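Local atomic coordinates of carbohydrate kinase, FGGY (Novosphingobium aromaticivorans, PDB entry 3H6E), a protein that probably phosphorylates a carbohydrate, acting as an FGGY-type kinase with an actin-like ATPase fold. Residues Ile81-Asp86 against Ala145-Leu150. Sequence-based numbering, arbitrary orientation.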
loop_
_atom_site.group_PDB
_atom_site.type_symbol
_atom_site.label_atom_id
_atom_site.label_comp_id
_atom_site.label_asym_id
_atom_site.label_seq_id
_atom_site.Cartn_x
_atom_site.Cartn_y
_atom_site.Cartn_z
ATOM N N ILE A 81 -3.927 -8.077 12.520
ATOM C CA ILE A 81 -5.193 -8.657 12.941
ATOM C C ILE A 81 -5.317 -8.616 14.460
ATOM O O ILE A 81 -4.344 -8.831 15.178
ATOM C CB ILE A 81 -5.340 -10.105 12.437
ATOM C CG1 ILE A 81 -6.755 -10.626 12.706
ATOM C CG2 ILE A 81 -4.286 -10.998 13.069
ATOM C CD1 ILE A 81 -7.822 -9.932 11.898
ATOM N N ALA A 82 -6.517 -8.320 14.945
ATOM C CA ALA A 82 -6.742 -8.194 16.378
ATOM C C ALA A 82 -7.846 -9.132 16.842
ATOM O O ALA A 82 -8.808 -9.385 16.113
ATOM C CB ALA A 82 -7.074 -6.752 16.736
ATOM N N ALA A 83 -7.700 -9.645 18.060
ATOM C CA ALA A 83 -8.669 -10.574 18.629
ATOM C C ALA A 83 -9.256 -10.031 19.930
ATOM O O ALA A 83 -8.531 -9.539 20.795
ATOM C CB ALA A 83 -8.026 -11.937 18.861
ATOM N N LEU A 84 -10.574 -10.119 20.056
ATOM C CA LEU A 84 -11.258 -9.666 21.258
ATOM C C LEU A 84 -11.908 -10.847 21.963
ATOM O O LEU A 84 -12.776 -11.509 21.396
ATOM C CB LEU A 84 -12.327 -8.627 20.912
ATOM C CG LEU A 84 -11.936 -7.501 19.957
ATOM C CD1 LEU A 84 -13.129 -6.602 19.688
ATOM C CD2 LEU A 84 -10.766 -6.701 20.512
ATOM N N THR A 85 -11.481 -11.114 23.193
ATOM C CA THR A 85 -12.101 -12.152 24.009
ATOM C C THR A 85 -12.971 -11.504 25.077
ATOM O O THR A 85 -12.501 -10.667 25.852
ATOM C CB THR A 85 -11.054 -13.065 24.676
ATOM O OG1 THR A 85 -10.043 -13.415 23.726
ATOM C CG2 THR A 85 -11.713 -14.338 25.192
ATOM N N ASP A 86 -14.244 -11.889 25.102
ATOM C CA ASP A 86 -15.212 -11.298 26.024
ATOM C C ASP A 86 -15.229 -9.769 25.954
ATOM O O ASP A 86 -15.263 -9.089 26.981
ATOM C CB ASP A 86 -14.963 -11.769 27.459
ATOM C CG ASP A 86 -15.510 -13.158 27.716
ATOM O OD1 ASP A 86 -16.564 -13.502 27.137
ATOM O OD2 ASP A 86 -14.887 -13.908 28.497
ATOM N N ALA A 145 -10.827 -19.477 19.579
ATOM C CA ALA A 145 -12.157 -19.999 19.275
ATOM C C ALA A 145 -13.271 -19.142 19.882
ATOM O O ALA A 145 -14.401 -19.144 19.397
ATOM C CB ALA A 145 -12.278 -21.440 19.741
ATOM N N ASN A 146 -12.944 -18.416 20.946
ATOM C CA ASN A 146 -13.898 -17.525 21.597
ATOM C C ASN A 146 -13.748 -16.110 21.066
ATOM O O ASN A 146 -14.450 -15.189 21.491
ATOM C CB ASN A 146 -13.669 -17.515 23.109
ATOM C CG ASN A 146 -13.798 -18.896 23.731
ATOM O OD1 ASN A 146 -13.192 -19.184 24.767
ATOM N ND2 ASN A 146 -14.588 -19.760 23.096
ATOM N N ALA A 147 -12.820 -15.940 20.131
ATOM C CA ALA A 147 -12.411 -14.610 19.712
ATOM C C ALA A 147 -13.293 -14.016 18.624
ATOM O O ALA A 147 -13.806 -14.727 17.764
ATOM C CB ALA A 147 -10.959 -14.628 19.259
ATOM N N THR A 148 -13.471 -12.703 18.684
ATOM C CA THR A 148 -13.962 -11.948 17.550
ATOM C C THR A 148 -12.744 -11.419 16.814
ATOM O O THR A 148 -11.843 -10.852 17.426
ATOM C CB THR A 148 -14.839 -10.774 17.992
ATOM O OG1 THR A 148 -16.053 -11.281 18.557
ATOM C CG2 THR A 148 -15.167 -9.867 16.801
ATOM N N LEU A 149 -12.701 -11.629 15.505
ATOM C CA LEU A 149 -11.568 -11.171 14.714
ATOM C C LEU A 149 -11.908 -9.872 14.001
ATOM O O LEU A 149 -13.067 -9.616 13.673
ATOM C CB LEU A 149 -11.119 -12.249 13.730
ATOM C CG LEU A 149 -10.422 -13.422 14.421
ATOM C CD1 LEU A 149 -10.036 -14.507 13.427
ATOM C CD2 LEU A 149 -9.203 -12.924 15.186
ATOM N N LEU A 150 -10.887 -9.060 13.757
ATOM C CA LEU A 150 -11.111 -7.677 13.387
ATOM C C LEU A 150 -9.803 -7.039 12.922
ATOM O O LEU A 150 -8.819 -7.012 13.664
ATOM C CB LEU A 150 -11.674 -6.945 14.607
ATOM C CG LEU A 150 -12.249 -5.540 14.488
ATOM C CD1 LEU A 150 -13.124 -5.224 15.683
ATOM C CD2 LEU A 150 -11.125 -4.569 14.410
#
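The flat groups here are the peptide planes of two antiparallel strands, 81-85 and 148-150, whose N-to-C directions differ by 154°, in a small three-stranded sheet of the N-terminal half of this FGGY kinase. One face carries Ala82, Leu84, Thr148 and Leu150; from helix 152-159, Tyr155 touches Ala82 and Leu150, and Trp158 touches Leu84. The other carries Ala83 and Leu149, with Leu133 of helix 129-139 reaching Leu149. At the edge of strand 81-85 away from 148-150, Ala83 bonds through its backbone to Ala90.

Leu84 and Thr148 form a hydrogen-bonded pair. Leu84 N donates to Thr148 O at 3.0 Å, in the carbonyl plane, and Thr148 N returns a nearly straight bond (171°) along a lone pair of Leu84 O. Ala82 N meets Leu150 O at 2.9 Å less ideally, 28° above the carbonyl plane.

On the helix 152-159 face, Leu84 CG beside its backbone N and Leu150 CG anti to its own bring the two side chains tip to tip, Leu84 CD1 to Leu150 CD1 4.2 Å. On the opposite face, Ala83 CB lies 4.0 Å from each of Ala147 CB and Leu149 CD2. Ile81 crosses Leu149 obliquely: CG1, anti to the backbone N, approaches Leu149 CD2, and Ile81 CD1 ends 3.6 Å from Leu150 O.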